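Local structure of beta-L-arabinobiosidase (5MQR) at residues 302-314 with 321-333. The protein probably acts as a multidomain glycosidase, a beta-L-arabinobiosidase with a sialidase-like part, in the breakdown of plant pectin by a gut bacterium. Sequence-based numbering, arbitrary orientation.
Sequences KGFVNSNAKIWGQ and YATVYNPSEFRWP
Trp312 and Val324 trade two backbone hydrogen bonds, the shorter running from Val324 N to Trp312 O at 2.7 Å, and Gln314 with Ala322 repeats the exchange. Beyond the strand pair, Asn306 ND2 gives a fairly straight hydrogen bond (161°) to Asn326 O at 3.0 Å, with the acceptor in its amide plane. A water fastens this spot four ways, accepting from Asn306 ND2 and Asn326 N and donating to Lys310 O and Asn326 OD1; Asn326 ND2 hydrogen-bonds to the backbone O of Pro369 and of Pro333. Ser307 OG gives a hydrogen bond to Glu329 OE1, reaching it from above the carboxylate plane, and a second water joins Asn306 O to Glu329 OE2.

Strands 311-315 and 321-325 form the antiparallel beta hairpin that opens a four-stranded sheet, consistent with one blade of a sialidase-like beta-propeller.

The packing gathers round the Tyr325 ring. With CG set between the backbone N and carbonyl carbon (chi1 59°), the ring lies alongside Ile311, whose CD1 makes a CH-pi contact over one face, 4.2 Å from the centroid. Val305 O comes in at the ring edge, 3.2 Å from Tyr325 CE2. Phe304 crosses the tyrosine, ring planes 58° apart, its CD2 3.5 Å from Tyr325 CZ. The phenol oxygen bonds to Ser337 and to a water held by Val305 N; an alanine here would probably leave that water and Ser337 without this mate, and take from Ile311 CD1 and the Phe304 edge the ring they both lean on. In the loops, Ala309 CB sits over one face of the Arg331 guanidinium, toward its rim; Arg331 NH1 bonds to Gln370 OE1 and NH2 to a phosphate oxygen of the phosphotyrosine at position 371.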
ATOM      1  N   LYS A 302       5.292 -21.635  15.401  1.00 29.57           N
ATOM      2  CA  LYS A 302       6.698 -21.539  15.016  1.00 30.68           C
ATOM      3  C   LYS A 302       7.004 -20.118  14.594  1.00 28.28           C
ATOM      4  O   LYS A 302       6.192 -19.466  13.919  1.00 27.79           O
ATOM      5  CB  LYS A 302       7.061 -22.548  13.906  1.00 33.50           C
ATOM      6  CG  LYS A 302       7.071 -23.971  14.445  1.00 37.42           C
ATOM      7  CD  LYS A 302       7.578 -25.030  13.473  1.00 40.89           C
ATOM      8  CE  LYS A 302       7.605 -26.398  14.186  1.00 44.43           C
ATOM      9  NZ  LYS A 302       8.398 -27.434  13.437  1.00 46.36           N
ATOM     10  N   GLY A 303       8.139 -19.626  15.059  1.00 26.25           N
ATOM     11  CA  GLY A 303       8.602 -18.295  14.717  1.00 25.85           C
ATOM     12  C   GLY A 303       8.089 -17.147  15.586  1.00 25.38           C
ATOM     13  O   GLY A 303       8.744 -16.085  15.647  1.00 25.26           O
ATOM     14  N   PHE A 304       6.930 -17.325  16.221  1.00 24.33           N
ATOM     15  CA  PHE A 304       6.380 -16.303  17.105  1.00 23.93           C
ATOM     16  C   PHE A 304       7.251 -16.176  18.357  1.00 24.48           C
ATOM     17  O   PHE A 304       7.645 -17.170  18.982  1.00 24.96           O
ATOM     18  CB  PHE A 304       4.916 -16.603  17.513  1.00 23.25           C
ATOM     19  CG  PHE A 304       3.899 -16.086  16.554  1.00 22.28           C
ATOM     20  CD1 PHE A 304       3.456 -16.868  15.489  1.00 22.44           C
ATOM     21  CD2 PHE A 304       3.371 -14.815  16.709  1.00 22.16           C
ATOM     22  CE1 PHE A 304       2.526 -16.379  14.577  1.00 21.61           C
ATOM     23  CE2 PHE A 304       2.417 -14.330  15.821  1.00 21.64           C
ATOM     24  CZ  PHE A 304       2.004 -15.114  14.747  1.00 21.60           C
ATOM     25  N   VAL A 305       7.575 -14.934  18.684  1.00 24.26           N
ATOM     26  CA  VAL A 305       8.191 -14.602  19.956  1.00 24.02           C
ATOM     27  C   VAL A 305       7.053 -14.092  20.834  1.00 24.13           C
ATOM     28  O   VAL A 305       6.430 -13.083  20.530  1.00 23.31           O
ATOM     29  CB  VAL A 305       9.321 -13.559  19.766  1.00 23.48           C
ATOM     30  CG1 VAL A 305      10.060 -13.300  21.077  1.00 23.23           C
ATOM     31  CG2 VAL A 305      10.275 -14.064  18.684  1.00 23.07           C
ATOM     32  N   ASN A 306       6.788 -14.821  21.912  1.00 24.71           N
ATOM     33  CA  ASN A 306       5.672 -14.571  22.783  1.00 25.33           C
ATOM     34  C   ASN A 306       5.908 -15.397  24.017  1.00 26.39           C
ATOM     35  O   ASN A 306       6.569 -16.444  23.988  1.00 26.28           O
ATOM     36  CB  ASN A 306       4.331 -14.957  22.121  1.00 25.23           C
ATOM     37  CG  ASN A 306       3.109 -14.447  22.887  1.00 25.49           C
ATOM     38  OD1 ASN A 306       2.200 -15.217  23.198  1.00 25.94           O
ATOM     39  ND2 ASN A 306       3.094 -13.156  23.213  1.00 25.25           N
ATOM     40  N   SER A 307       5.359 -14.917  25.115  1.00 28.08           N
ATOM     41  CA  SER A 307       5.574 -15.558  26.394  1.00 29.79           C
ATOM     42  C   SER A 307       4.226 -15.642  27.107  1.00 30.50           C
ATOM     43  O   SER A 307       3.299 -16.241  26.577  1.00 30.50           O
ATOM     44  CB  SER A 307       6.663 -14.785  27.153  1.00 29.87           C
ATOM     45  OG  SER A 307       6.840 -15.281  28.456  1.00 31.64           O
ATOM     46  N   ASN A 308       4.099 -14.956  28.237  1.00 31.84           N
ATOM     47  CA  ASN A 308       3.097 -15.226  29.222  1.00 33.44           C
ATOM     48  C   ASN A 308       1.958 -14.217  29.269  1.00 31.19           C
ATOM     49  O   ASN A 308       1.050 -14.367  30.066  1.00 31.02           O
ATOM     50  CB  ASN A 308       3.787 -15.214  30.588  1.00 37.52           C
ATOM     51  CG  ASN A 308       3.307 -16.331  31.454  1.00 42.00           C
ATOM     52  OD1 ASN A 308       3.334 -17.483  31.030  1.00 47.65           O
ATOM     53  ND2 ASN A 308       2.834 -16.013  32.662  1.00 45.01           N
ATOM     54  N   ALA A 309       2.010 -13.181  28.447  1.00 28.98           N
ATOM     55  CA  ALA A 309       1.113 -12.044  28.602  1.00 27.98           C
ATOM     56  C   ALA A 309      -0.064 -12.011  27.594  1.00 26.66           C
ATOM     57  O   ALA A 309      -0.610 -10.927  27.329  1.00 25.66           O
ATOM     58  CB  ALA A 309       1.931 -10.764  28.533  1.00 27.63           C
ATOM     59  N   LYS A 310      -0.453 -13.195  27.095  1.00 25.46           N
ATOM     60  CA  LYS A 310      -1.488 -13.417  26.046  1.00 25.21           C
ATOM     61  C   LYS A 310      -1.124 -12.960  24.617  1.00 24.39           C
ATOM     62  O   LYS A 310      -0.376 -12.002  24.401  1.00 23.88           O
ATOM     63  CB  LYS A 310      -2.840 -12.772  26.371  1.00 25.69           C
ATOM     64  CG  LYS A 310      -3.516 -13.186  27.653  1.00 26.24           C
ATOM     65  CD  LYS A 310      -4.879 -12.505  27.760  1.00 26.32           C
ATOM     66  CE  LYS A 310      -5.605 -12.914  29.042  1.00 26.84           C
ATOM     67  NZ  LYS A 310      -6.961 -12.311  29.178  1.00 26.71           N
ATOM     68  N   ILE A 311      -1.717 -13.653  23.652  1.00 23.89           N
ATOM     69  CA  ILE A 311      -1.694 -13.254  22.255  1.00 22.91           C
ATOM     70  C   ILE A 311      -3.153 -13.259  21.763  1.00 22.48           C
ATOM     71  O   ILE A 311      -3.944 -14.154  22.099  1.00 22.95           O
ATOM     72  CB  ILE A 311      -0.781 -14.176  21.426  1.00 23.24           C
ATOM     73  CG1 ILE A 311      -0.914 -13.869  19.919  1.00 23.86           C
ATOM     74  CG2 ILE A 311      -1.081 -15.645  21.695  1.00 23.47           C
ATOM     75  CD1 ILE A 311       0.249 -14.386  19.071  1.00 24.03           C
ATOM     76  N   TRP A 312      -3.514 -12.223  21.026  1.00 21.27           N
ATOM     77  CA  TRP A 312      -4.837 -12.083  20.480  1.00 21.20           C
ATOM     78  C   TRP A 312      -4.752 -12.166  18.978  1.00 21.28           C
ATOM     79  O   TRP A 312      -3.985 -11.434  18.368  1.00 21.20           O
ATOM     80  CB  TRP A 312      -5.392 -10.716  20.826  1.00 20.68           C
ATOM     81  CG  TRP A 312      -6.665 -10.420  20.121  1.00 20.46           C
ATOM     82  CD1 TRP A 312      -6.841  -9.570  19.078  1.00 20.01           C
ATOM     83  CD2 TRP A 312      -7.930 -11.020  20.374  1.00 20.86           C
ATOM     84  NE1 TRP A 312      -8.141  -9.570  18.687  1.00 20.26           N
ATOM     85  CE2 TRP A 312      -8.841 -10.456  19.462  1.00 21.04           C
ATOM     86  CE3 TRP A 312      -8.391 -11.968  21.300  1.00 21.21           C
ATOM     87  CZ2 TRP A 312     -10.207 -10.813  19.441  1.00 21.34           C
ATOM     88  CZ3 TRP A 312      -9.737 -12.317  21.286  1.00 21.79           C
ATOM     89  CH2 TRP A 312     -10.636 -11.727  20.367  1.00 21.49           C
ATOM     90  N   GLY A 313      -5.567 -13.015  18.393  1.00 21.97           N
ATOM     91  CA  GLY A 313      -5.670 -13.119  16.944  1.00 23.19           C
ATOM     92  C   GLY A 313      -7.111 -12.951  16.491  1.00 23.65           C
ATOM     93  O   GLY A 313      -8.017 -13.427  17.147  1.00 24.69           O
ATOM     94  N   GLN A 314      -7.313 -12.301  15.356  1.00 24.08           N
ATOM     95  CA  GLN A 314      -8.635 -12.188  14.767  1.00 24.86           C
ATOM     96  C   GLN A 314      -8.588 -11.954  13.273  1.00 25.76           C
ATOM     97  O   GLN A 314      -7.581 -11.491  12.738  1.00 25.11           O
ATOM     98  CB  GLN A 314      -9.434 -11.051  15.417  1.00 24.50           C
ATOM     99  CG  GLN A 314      -8.960  -9.627  15.119  1.00 24.09           C
ATOM    100  CD  GLN A 314      -9.901  -8.588  15.735  1.00 24.63           C
ATOM    101  OE1 GLN A 314      -9.804  -8.243  16.924  1.00 24.04           O
ATOM    102  NE2 GLN A 314     -10.841  -8.112  14.928  1.00 24.82           N
ATOM    103  N   TYR A 321      -6.050 -11.047   8.414  1.00 23.73           N
ATOM    104  CA  TYR A 321      -5.909 -11.474   9.776  1.00 23.17           C
ATOM    105  C   TYR A 321      -4.776 -10.694  10.456  1.00 22.19           C
ATOM    106  O   TYR A 321      -3.876 -10.180   9.780  1.00 21.29           O
ATOM    107  CB  TYR A 321      -5.669 -12.981   9.790  1.00 23.46           C
ATOM    108  CG  TYR A 321      -6.869 -13.783   9.292  1.00 24.08           C
ATOM    109  CD1 TYR A 321      -7.071 -14.019   7.924  1.00 24.31           C
ATOM    110  CD2 TYR A 321      -7.782 -14.309  10.178  1.00 24.24           C
ATOM    111  CE1 TYR A 321      -8.158 -14.767   7.464  1.00 24.52           C
ATOM    112  CE2 TYR A 321      -8.866 -15.041   9.736  1.00 25.22           C
ATOM    113  CZ  TYR A 321      -9.049 -15.266   8.369  1.00 25.37           C
ATOM    114  OH  TYR A 321     -10.130 -15.994   7.955  1.00 25.84           O
ATOM    115  N   ALA A 322      -4.866 -10.584  11.783  1.00 21.24           N
ATOM    116  CA  ALA A 322      -3.877  -9.907  12.603  1.00 21.01           C
ATOM    117  C   ALA A 322      -3.745 -10.581  13.972  1.00 21.17           C
ATOM    118  O   ALA A 322      -4.727 -11.069  14.544  1.00 20.74           O
ATOM    119  CB  ALA A 322      -4.224  -8.438  12.787  1.00 20.77           C
ATOM    120  N   THR A 323      -2.509 -10.602  14.478  1.00 21.11           N
ATOM    121  CA  THR A 323      -2.230 -10.983  15.862  1.00 21.66           C
ATOM    122  C   THR A 323      -1.659  -9.776  16.577  1.00 21.72           C
ATOM    123  O   THR A 323      -0.927  -9.001  15.970  1.00 22.40           O
ATOM    124  CB  THR A 323      -1.258 -12.165  15.956  1.00 21.37           C
ATOM    125  OG1 THR A 323      -0.252 -12.032  14.944  1.00 21.53           O
ATOM    126  CG2 THR A 323      -1.987 -13.435  15.756  1.00 21.68           C
ATOM    127  N   VAL A 324      -2.031  -9.605  17.845  1.00 21.99           N
ATOM    128  CA  VAL A 324      -1.523  -8.535  18.705  1.00 21.71           C
ATOM    129  C   VAL A 324      -1.005  -9.187  19.973  1.00 21.61           C
ATOM    130  O   VAL A 324      -1.671 -10.032  20.561  1.00 21.89           O
ATOM    131  CB  VAL A 324      -2.617  -7.490  19.005  1.00 22.18           C
ATOM    132  CG1 VAL A 324      -2.098  -6.382  19.910  1.00 22.01           C
ATOM    133  CG2 VAL A 324      -3.106  -6.892  17.683  1.00 22.41           C
ATOM    134  N   TYR A 325       0.218  -8.838  20.347  1.00 21.21           N
ATOM    135  CA  TYR A 325       0.950  -9.557  21.379  1.00 20.72           C
ATOM    136  C   TYR A 325       2.217  -8.832  21.768  1.00 20.23           C
ATOM    137  O   TYR A 325       2.670  -7.952  21.054  1.00 19.55           O
ATOM    138  CB  TYR A 325       1.315 -10.973  20.922  1.00 21.08           C
ATOM    139  CG  TYR A 325       2.179 -11.100  19.667  1.00 20.65           C
ATOM    140  CD1 TYR A 325       1.670 -10.807  18.400  1.00 20.80           C
ATOM    141  CD2 TYR A 325       3.487 -11.555  19.738  1.00 20.76           C
ATOM    142  CE1 TYR A 325       2.447 -10.955  17.243  1.00 20.66           C
ATOM    143  CE2 TYR A 325       4.269 -11.698  18.590  1.00 20.82           C
ATOM    144  CZ  TYR A 325       3.741 -11.400  17.345  1.00 20.50           C
ATOM    145  OH  TYR A 325       4.505 -11.515  16.232  1.00 20.14           O
ATOM    146  N   ASN A 326       2.787  -9.241  22.899  1.00 20.43           N
ATOM    147  CA  ASN A 326       4.148  -8.857  23.295  1.00 20.75           C
ATOM    148  C   ASN A 326       5.103  -9.814  22.567  1.00 20.50           C
ATOM    149  O   ASN A 326       5.099 -10.990  22.878  1.00 20.52           O
ATOM    150  CB  ASN A 326       4.350  -8.953  24.817  1.00 21.14           C
ATOM    151  CG  ASN A 326       3.355  -8.088  25.602  1.00 21.65           C
ATOM    152  OD1 ASN A 326       2.380  -8.604  26.205  1.00 22.59           O
ATOM    153  ND2 ASN A 326       3.591  -6.771  25.603  1.00 21.03           N
ATOM    154  N   PRO A 327       5.916  -9.304  21.612  1.00 20.46           N
ATOM    155  CA  PRO A 327       6.842 -10.104  20.817  1.00 20.82           C
ATOM    156  C   PRO A 327       8.153 -10.337  21.586  1.00 21.62           C
ATOM    157  O   PRO A 327       9.250 -10.052  21.095  1.00 21.43           O
ATOM    158  CB  PRO A 327       7.043  -9.230  19.575  1.00 20.31           C
ATOM    159  CG  PRO A 327       7.051  -7.853  20.147  1.00 20.18           C
ATOM    160  CD  PRO A 327       6.043  -7.869  21.259  1.00 20.06           C
ATOM    161  N   SER A 328       8.032 -10.848  22.805  1.00 22.49           N
ATOM    162  CA  SER A 328       9.097 -10.718  23.768  1.00 22.98           C
ATOM    163  C   SER A 328       8.844 -11.559  24.992  1.00 23.14           C
ATOM    164  O   SER A 328       7.699 -11.948  25.264  1.00 22.60           O
ATOM    165  CB  SER A 328       9.226  -9.241  24.174  1.00 23.20           C
ATOM    166  OG  SER A 328      10.304  -9.059  25.080  1.00 24.02           O
ATOM    167  N   GLU A 329       9.924 -11.836  25.721  1.00 23.79           N
ATOM    168  CA  GLU A 329       9.836 -12.466  27.054  1.00 24.58           C
ATOM    169  C   GLU A 329       9.528 -11.425  28.163  1.00 24.45           C
ATOM    170  O   GLU A 329       9.211 -11.788  29.289  1.00 24.37           O
ATOM    171  CB  GLU A 329      11.105 -13.259  27.373  1.00 25.40           C
ATOM    172  CG  GLU A 329      11.271 -14.499  26.491  1.00 26.18           C
ATOM    173  CD  GLU A 329      10.197 -15.565  26.737  1.00 26.82           C
ATOM    174  OE1 GLU A 329       9.848 -15.792  27.920  1.00 27.64           O
ATOM    175  OE2 GLU A 329       9.672 -16.158  25.757  1.00 26.89           O
ATOM    176  N   PHE A 330       9.611 -10.146  27.810  1.00 23.83           N
ATOM    177  CA  PHE A 330       9.192  -9.039  28.663  1.00 24.13           C
ATOM    178  C   PHE A 330       7.853  -8.567  28.127  1.00 24.04           C
ATOM    179  O   PHE A 330       7.531  -8.810  26.952  1.00 23.96           O
ATOM    180  CB  PHE A 330      10.217  -7.915  28.603  1.00 24.04           C
ATOM    181  CG  PHE A 330      11.601  -8.344  29.016  1.00 24.55           C
ATOM    182  CD1 PHE A 330      12.464  -8.934  28.099  1.00 24.36           C
ATOM    183  CD2 PHE A 330      12.033  -8.163  30.317  1.00 25.00           C
ATOM    184  CE1 PHE A 330      13.735  -9.330  28.468  1.00 24.83           C
ATOM    185  CE2 PHE A 330      13.303  -8.576  30.710  1.00 25.71           C
ATOM    186  CZ  PHE A 330      14.160  -9.164  29.778  1.00 25.80           C
ATOM    187  N   ARG A 331       7.065  -7.894  28.958  1.00 23.49           N
ATOM    188  CA  ARG A 331       5.755  -7.443  28.515  1.00 23.22           C
ATOM    189  C   ARG A 331       5.809  -6.093  27.828  1.00 22.18           C
ATOM    190  O   ARG A 331       5.056  -5.198  28.153  1.00 22.80           O
ATOM    191  CB  ARG A 331       4.753  -7.496  29.671  1.00 23.87           C
ATOM    192  CG  ARG A 331       4.709  -8.880  30.279  1.00 24.83           C
ATOM    193  CD  ARG A 331       3.586  -9.040  31.275  1.00 26.26           C
ATOM    194  NE  ARG A 331       3.594 -10.379  31.861  1.00 27.45           N
ATOM    195  CZ  ARG A 331       2.538 -11.012  32.381  1.00 28.23           C
ATOM    196  NH1 ARG A 331       1.334 -10.441  32.440  1.00 28.74           N
ATOM    197  NH2 ARG A 331       2.689 -12.249  32.851  1.00 29.09           N
ATOM    198  N   TRP A 332       6.670  -5.973  26.825  1.00 21.71           N
ATOM    199  CA  TRP A 332       6.717  -4.792  25.963  1.00 20.77           C
ATOM    200  C   TRP A 332       7.513  -5.086  24.687  1.00 20.23           C
ATOM    201  O   TRP A 332       8.293  -6.004  24.681  1.00 19.91           O
ATOM    202  CB  TRP A 332       7.381  -3.633  26.694  1.00 20.67           C
ATOM    203  CG  TRP A 332       8.861  -3.786  26.976  1.00 20.61           C
ATOM    204  CD1 TRP A 332       9.891  -3.578  26.103  1.00 20.73           C
ATOM    205  CD2 TRP A 332       9.465  -4.125  28.225  1.00 20.90           C
ATOM    206  NE1 TRP A 332      11.107  -3.758  26.735  1.00 20.64           N
ATOM    207  CE2 TRP A 332      10.870  -4.113  28.034  1.00 21.07           C
ATOM    208  CE3 TRP A 332       8.960  -4.434  29.492  1.00 21.12           C
ATOM    209  CZ2 TRP A 332      11.776  -4.413  29.069  1.00 21.38           C
ATOM    210  CZ3 TRP A 332       9.871  -4.721  30.534  1.00 21.35           C
ATOM    211  CH2 TRP A 332      11.254  -4.700  30.313  1.00 21.60           C
ATOM    212  N   PRO A 333       7.309  -4.345  23.608  1.00 20.08           N
ATOM    213  CA  PRO A 333       6.123  -3.511  23.386  1.00 19.94           C
ATOM    214  C   PRO A 333       4.900  -4.371  23.113  1.00 19.63           C
ATOM    215  O   PRO A 333       4.960  -5.594  23.214  1.00 18.93           O
ATOM    216  CB  PRO A 333       6.487  -2.741  22.127  1.00 19.76           C
ATOM    217  CG  PRO A 333       7.310  -3.745  21.354  1.00 20.08           C
ATOM    218  CD  PRO A 333       8.052  -4.576  22.358  1.00 20.07           C
TER
HETATM  219  O   HOH W   1       7.130 -12.563  16.815  1.00 21.23           O
HETATM  220  O   HOH W   2       1.851 -10.979  25.030  1.00 22.76           O
HETATM  221  O   HOH W   3       7.816 -18.260  26.103  1.00 37.89           O